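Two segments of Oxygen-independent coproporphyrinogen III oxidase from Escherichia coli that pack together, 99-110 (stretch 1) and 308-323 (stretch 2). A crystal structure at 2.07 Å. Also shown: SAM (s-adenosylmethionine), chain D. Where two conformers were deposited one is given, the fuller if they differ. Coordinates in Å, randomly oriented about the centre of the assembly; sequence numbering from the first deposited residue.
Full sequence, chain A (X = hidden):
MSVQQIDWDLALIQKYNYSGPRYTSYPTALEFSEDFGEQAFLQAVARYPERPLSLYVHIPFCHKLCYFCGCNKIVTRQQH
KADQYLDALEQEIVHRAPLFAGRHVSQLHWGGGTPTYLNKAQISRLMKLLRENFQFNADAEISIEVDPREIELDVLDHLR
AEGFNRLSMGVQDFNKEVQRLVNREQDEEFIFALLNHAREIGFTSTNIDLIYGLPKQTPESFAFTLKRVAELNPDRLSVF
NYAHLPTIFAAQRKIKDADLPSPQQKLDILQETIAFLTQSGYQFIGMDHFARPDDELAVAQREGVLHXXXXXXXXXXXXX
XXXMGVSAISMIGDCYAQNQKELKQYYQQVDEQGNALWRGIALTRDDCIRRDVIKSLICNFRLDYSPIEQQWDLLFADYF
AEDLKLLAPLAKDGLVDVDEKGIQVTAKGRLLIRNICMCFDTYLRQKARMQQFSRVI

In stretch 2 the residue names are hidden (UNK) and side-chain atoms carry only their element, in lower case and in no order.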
# COMPACT_ATOMS: atom_id res chain seq x y z
N LEU A 99 -2.24 24.70 -7.59
CA LEU A 99 -1.16 24.18 -8.44
C LEU A 99 -1.68 23.11 -9.43
O LEU A 99 -1.07 22.86 -10.45
CB LEU A 99 -0.03 23.59 -7.60
CG LEU A 99 0.64 24.52 -6.59
CD1 LEU A 99 1.62 23.74 -5.83
CD2 LEU A 99 1.30 25.71 -7.25
N PHE A 100 -2.83 22.53 -9.12
CA PHE A 100 -3.40 21.44 -9.89
C PHE A 100 -4.74 21.78 -10.53
O PHE A 100 -5.50 20.86 -10.86
CB PHE A 100 -3.57 20.20 -8.93
CG PHE A 100 -2.28 19.76 -8.29
CD1 PHE A 100 -1.39 18.90 -8.98
CD2 PHE A 100 -1.91 20.24 -7.07
CE1 PHE A 100 -0.17 18.50 -8.38
CE2 PHE A 100 -0.71 19.88 -6.48
CZ PHE A 100 0.17 19.01 -7.14
N ALA A 101 -5.03 23.08 -10.69
CA ALA A 101 -6.33 23.55 -11.23
C ALA A 101 -6.73 22.95 -12.58
O ALA A 101 -7.93 22.75 -12.84
CB ALA A 101 -6.32 25.12 -11.38
N GLY A 102 -5.77 22.72 -13.47
CA GLY A 102 -6.09 22.05 -14.74
C GLY A 102 -6.25 20.49 -14.72
O GLY A 102 -6.49 19.89 -15.73
N ARG A 103 -6.09 19.87 -13.56
CA ARG A 103 -6.03 18.42 -13.50
C ARG A 103 -7.41 17.84 -13.29
O ARG A 103 -8.34 18.54 -12.87
CB ARG A 103 -5.11 17.96 -12.37
CG ARG A 103 -3.70 18.53 -12.45
CD ARG A 103 -2.82 17.96 -13.52
NE ARG A 103 -1.42 18.22 -13.14
CZ ARG A 103 -0.52 17.29 -12.86
NH1 ARG A 103 -0.80 16.00 -12.97
NH2 ARG A 103 0.70 17.68 -12.49
N HIS A 104 -7.49 16.53 -13.56
CA HIS A 104 -8.67 15.74 -13.36
C HIS A 104 -8.27 14.59 -12.46
O HIS A 104 -7.29 13.91 -12.74
CB HIS A 104 -9.15 15.24 -14.71
CG HIS A 104 -9.58 16.36 -15.61
ND1 HIS A 104 -10.89 16.74 -15.75
CD2 HIS A 104 -8.85 17.25 -16.34
CE1 HIS A 104 -10.97 17.77 -16.58
NE2 HIS A 104 -9.74 18.11 -16.93
N VAL A 105 -9.03 14.40 -11.38
CA VAL A 105 -8.71 13.45 -10.33
C VAL A 105 -9.41 12.13 -10.68
O VAL A 105 -10.61 12.10 -10.85
CB VAL A 105 -9.10 13.97 -8.97
CG1 VAL A 105 -8.93 12.91 -7.99
CG2 VAL A 105 -8.20 15.20 -8.63
N SER A 106 -8.63 11.07 -10.83
CA SER A 106 -9.13 9.75 -11.15
C SER A 106 -9.17 8.84 -9.92
O SER A 106 -9.78 7.76 -9.95
CB SER A 106 -8.25 9.11 -12.25
OG SER A 106 -6.90 8.98 -11.77
N GLN A 107 -8.56 9.30 -8.84
CA GLN A 107 -8.33 8.44 -7.67
C GLN A 107 -8.18 9.24 -6.35
O GLN A 107 -7.43 10.21 -6.34
CB GLN A 107 -7.06 7.70 -7.92
CG GLN A 107 -6.84 6.49 -7.12
CD GLN A 107 -5.62 5.64 -7.67
OE1 GLN A 107 -5.81 4.63 -8.37
NE2 GLN A 107 -4.38 6.07 -7.33
N LEU A 108 -8.85 8.80 -5.28
CA LEU A 108 -8.65 9.36 -3.95
C LEU A 108 -8.67 8.19 -2.98
O LEU A 108 -9.57 7.36 -3.04
CB LEU A 108 -9.79 10.32 -3.58
CG LEU A 108 -9.94 10.74 -2.12
CD1 LEU A 108 -8.75 11.52 -1.70
CD2 LEU A 108 -11.21 11.51 -1.95
N HIS A 109 -7.72 8.19 -2.05
CA HIS A 109 -7.69 7.25 -0.99
C HIS A 109 -7.33 7.94 0.34
O HIS A 109 -6.46 8.82 0.38
CB HIS A 109 -6.68 6.20 -1.24
CG HIS A 109 -6.61 5.16 -0.17
ND1 HIS A 109 -7.28 3.98 -0.26
CD2 HIS A 109 -5.99 5.14 1.02
CE1 HIS A 109 -7.02 3.24 0.80
NE2 HIS A 109 -6.22 3.90 1.59
N TRP A 110 -8.02 7.53 1.38
CA TRP A 110 -7.69 7.93 2.71
C TRP A 110 -7.09 6.70 3.42
O TRP A 110 -7.72 5.66 3.51
CB TRP A 110 -8.93 8.38 3.49
CG TRP A 110 -9.60 9.67 2.97
CD1 TRP A 110 -9.25 10.43 1.89
CD2 TRP A 110 -10.78 10.29 3.51
NE1 TRP A 110 -10.13 11.46 1.71
CE2 TRP A 110 -11.08 11.41 2.69
CE3 TRP A 110 -11.61 10.02 4.60
CZ2 TRP A 110 -12.18 12.23 2.93
CZ3 TRP A 110 -12.72 10.87 4.82
CH2 TRP A 110 -12.98 11.94 4.01
N UNK A 308 1.52 -0.08 -9.71
CA UNK A 308 1.74 -0.01 -8.27
C UNK A 308 2.10 1.40 -7.76
O UNK A 308 2.89 2.08 -8.36
c UNK A 308 2.86 -1.00 -7.90
c UNK A 308 3.68 -2.59 -6.17
n UNK A 308 2.97 -3.33 -2.64
c UNK A 308 2.86 -3.35 -3.97
n UNK A 308 3.73 -2.66 -4.71
n UNK A 308 1.88 -4.06 -4.55
c UNK A 308 2.59 -1.67 -6.62
N UNK A 309 1.51 1.81 -6.64
CA UNK A 309 1.88 3.07 -5.98
C UNK A 309 2.16 2.73 -4.54
O UNK A 309 2.29 1.56 -4.21
c UNK A 309 0.78 4.12 -6.17
n UNK A 309 -1.53 3.71 -6.79
o UNK A 309 -0.85 3.12 -4.71
c UNK A 309 -0.61 3.60 -5.83
N UNK A 310 2.25 3.73 -3.66
CA UNK A 310 2.51 3.45 -2.27
C UNK A 310 1.42 2.71 -1.56
O UNK A 310 1.69 2.10 -0.54
c UNK A 310 6.86 5.97 -1.81
c UNK A 310 4.55 6.18 -2.45
c UNK A 310 5.16 4.57 -0.82
c UNK A 310 6.46 4.94 -0.90
c UNK A 310 2.80 4.78 -1.48
c UNK A 310 5.90 6.58 -2.57
c UNK A 310 4.18 5.20 -1.58
N UNK A 311 0.17 2.85 -2.00
CA UNK A 311 -0.92 2.17 -1.35
C UNK A 311 -0.94 0.72 -1.84
O UNK A 311 -1.39 -0.10 -1.13
o UNK A 311 -2.71 2.81 1.17
c UNK A 311 -3.52 2.25 -0.97
c UNK A 311 -2.26 2.88 -1.63
n UNK A 311 -4.16 1.07 1.07
c UNK A 311 -3.41 2.07 0.52
N UNK A 312 -0.40 0.41 -3.01
CA UNK A 312 -0.37 -0.96 -3.51
C UNK A 312 -0.68 -1.11 -4.97
O UNK A 312 -0.48 -0.19 -5.79
N UNK A 313 -1.14 -2.30 -5.36
CA UNK A 313 -1.43 -2.54 -6.76
C UNK A 313 -2.62 -1.70 -7.25
O UNK A 313 -3.54 -1.41 -6.49
c UNK A 313 0.60 -6.82 -5.99
c UNK A 313 1.66 -6.64 -6.86
c UNK A 313 1.64 -5.60 -7.74
c UNK A 313 0.54 -4.73 -7.78
c UNK A 313 -0.48 -5.92 -6.01
o UNK A 313 2.72 -7.54 -6.79
c UNK A 313 -0.53 -4.90 -6.90
c UNK A 313 -1.73 -4.00 -6.96
N UNK A 314 -2.59 -1.35 -8.53
CA UNK A 314 -3.62 -0.51 -9.12
C UNK A 314 -3.60 -0.62 -10.61
O UNK A 314 -2.54 -0.85 -11.18
c UNK A 314 -2.19 1.60 -9.36
c UNK A 314 -3.43 1.01 -8.71
o UNK A 314 -4.49 1.81 -9.25
N UNK A 315 -4.77 -0.44 -11.24
CA UNK A 315 -4.88 -0.34 -12.71
C UNK A 315 -4.43 1.00 -13.32
O UNK A 315 -4.14 1.08 -14.46
o UNK A 315 -7.26 0.13 -12.26
c UNK A 315 -6.36 -0.56 -13.16
c UNK A 315 -6.74 -2.04 -13.01
N UNK A 316 -4.40 2.04 -12.51
CA UNK A 316 -4.11 3.40 -12.97
C UNK A 316 -2.61 3.74 -12.86
O UNK A 316 -2.10 4.13 -11.77
n UNK A 316 -8.47 4.83 -10.99
c UNK A 316 -6.44 4.10 -12.16
o UNK A 316 -6.89 6.42 -11.50
c UNK A 316 -4.91 4.38 -12.11
c UNK A 316 -7.29 5.21 -11.51
N UNK A 317 -1.92 3.59 -13.98
CA UNK A 317 -0.53 3.99 -14.09
C UNK A 317 -0.39 5.34 -14.76
O UNK A 317 -1.33 5.85 -15.38
N UNK A 318 0.81 5.89 -14.68
CA UNK A 318 1.12 7.24 -15.22
C UNK A 318 0.13 8.27 -14.66
O UNK A 318 -0.46 9.04 -15.41
c UNK A 318 2.48 6.68 -17.40
o UNK A 318 3.49 6.43 -16.69
c UNK A 318 1.16 7.30 -16.78
o UNK A 318 2.56 6.39 -18.62
N UNK A 319 -0.07 8.27 -13.33
CA UNK A 319 -0.71 9.38 -12.66
C UNK A 319 0.32 10.13 -11.80
O UNK A 319 1.29 9.55 -11.35
c UNK A 319 -2.81 7.98 -12.53
o UNK A 319 -1.42 8.17 -10.64
c UNK A 319 -1.91 8.93 -11.76
N UNK A 320 0.08 11.42 -11.58
CA UNK A 320 0.79 12.12 -10.55
C UNK A 320 -0.04 11.90 -9.27
O UNK A 320 -1.27 11.97 -9.32
o UNK A 320 1.81 14.95 -12.61
o UNK A 320 2.88 13.19 -12.05
c UNK A 320 0.88 13.59 -10.85
c UNK A 320 1.91 13.93 -11.89
N UNK A 321 0.65 11.68 -8.15
CA UNK A 321 0.01 11.38 -6.88
C UNK A 321 0.38 12.48 -5.91
O UNK A 321 1.56 12.70 -5.63
c UNK A 321 0.32 9.83 -4.82
c UNK A 321 0.54 10.06 -6.33
c UNK A 321 1.37 8.81 -4.22
c UNK A 321 -1.01 9.35 -4.73
N UNK A 322 -0.63 13.21 -5.44
CA UNK A 322 -0.44 14.22 -4.43
C UNK A 322 -0.88 13.68 -3.08
O UNK A 322 -2.04 13.29 -2.87
c UNK A 322 -1.17 16.56 -3.70
c UNK A 322 0.24 17.19 -3.57
c UNK A 322 -2.24 17.68 -3.96
c UNK A 322 -1.26 15.48 -4.74
N UNK A 323 0.03 13.75 -2.13
CA UNK A 323 -0.19 13.24 -0.82
C UNK A 323 -0.34 14.42 0.14
O UNK A 323 0.51 15.34 0.16
N SAM D . 2.80 -0.11 5.36
CA SAM D . 2.22 -1.36 5.88
C SAM D . 3.31 -2.40 6.22
O SAM D . 3.46 -2.90 7.35
OXT SAM D . 4.14 -2.81 5.38
CB SAM D . 1.18 -1.93 4.88
CG SAM D . -0.11 -1.08 4.68
SD SAM D . -0.22 -0.20 3.09
CE SAM D . -1.27 -1.32 2.10
C5' SAM D . -1.35 1.24 3.22
C4' SAM D . -0.84 2.27 4.21
O4' SAM D . 0.35 2.82 3.65
C3' SAM D . -1.77 3.47 4.42
O3' SAM D . -2.85 3.14 5.29
C2' SAM D . -0.77 4.48 4.91
O2' SAM D . -0.40 4.19 6.24
C1' SAM D . 0.43 4.21 3.99
N9 SAM D . 0.39 4.99 2.77
C8 SAM D . -0.27 4.70 1.63
N7 SAM D . -0.06 5.73 0.72
C5 SAM D . 0.71 6.63 1.28
C6 SAM D . 1.20 7.82 0.85
N6 SAM D . 1.00 8.30 -0.37
N1 SAM D . 1.96 8.52 1.71
C2 SAM D . 2.22 8.07 2.95
N3 SAM D . 1.72 6.92 3.41
C4 SAM D . 0.98 6.20 2.57

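Position 308 carries three carbons, a nitrogen, then a carbon bearing two more nitrogens. It does not reach stretch 1. That is a guanidinium; the residue is R308.

Position 309 has two carbons, the second bearing one oxygen and one nitrogen. It comes near Q107. This is an amide of asparagine length, N309. Its OD1 accepts from the backbone N of 311 and of 312.

Position 310 has one carbon and a six-carbon ring without oxygen, out of reach of stretch 1: F310. Its CB lies 3.7 Å from SAM N7.

Position 311 has three carbons, the third bearing oxygen and nitrogen. It lies over the face of the H109 ring. It is Q311; its CG is 4.0 Å from the ring centroid. Its OE1 is 2.9 Å from SAM C5'.

Position 312 has no side-chain atoms: G312. At its backbone angles a CB would jam against the preceding carbonyl O.

Position 313 has one carbon, then a six-carbon ring bearing one oxygen. It makes no contact here. It is Y313.

Position 314 has one carbon carrying an oxygen and a carbon. The oxygen approaches Q107 OE1. It is T314; its OG1 lies 3.2 Å from Q107 OE1, at best a weak hydrogen bond. OG1 also accepts from the backbone N of 316.

Position 315 has the same branched group. It points sideways and touches nothing on stretch 1. It is T315.

Position 316 has three carbons, the third bearing oxygen and nitrogen. The oxygen takes a hydrogen bond from S106 OG; the nitrogen gives a weak one to S106 O. It is Q316; S106 OG to Q316 OE1 is 2.6 Å, Q316 NE2 to S106 O 3.4 Å.

Position 317 has no side chain: G317.

Position 318 has two carbons, the second bearing two oxygens, exposed and free of stretch 1. This carboxylate is D318.

Position 319 has one carbon carrying oxygen and carbon, near S106: T319.

Position 320 repeats the short carboxylate. One oxygen meets the R103 guanidinium near its plane. It is D320; its OD2 takes bonds from R103 NH1 (2.8 Å) and R103 NH2 (2.9 Å).

Position 321 has four carbons, forked at the second. Its CB points away from stretch 1. It is L321; its CD2 lies 3.9 Å from SAM N6.

Position 322 has the same fork, packed on F100. It is L322; its CD2 meets F100 CE2 at 3.7 Å.

Position 323 has no side chain: G323.

A salt bridge joins R103 to D320, and Q316 bonds S106. F100 with L322 and H109 with Q311 add apolar and CH-pi packing.

Stretch 2 308-323: RNFQGYTTQGDTDLLG
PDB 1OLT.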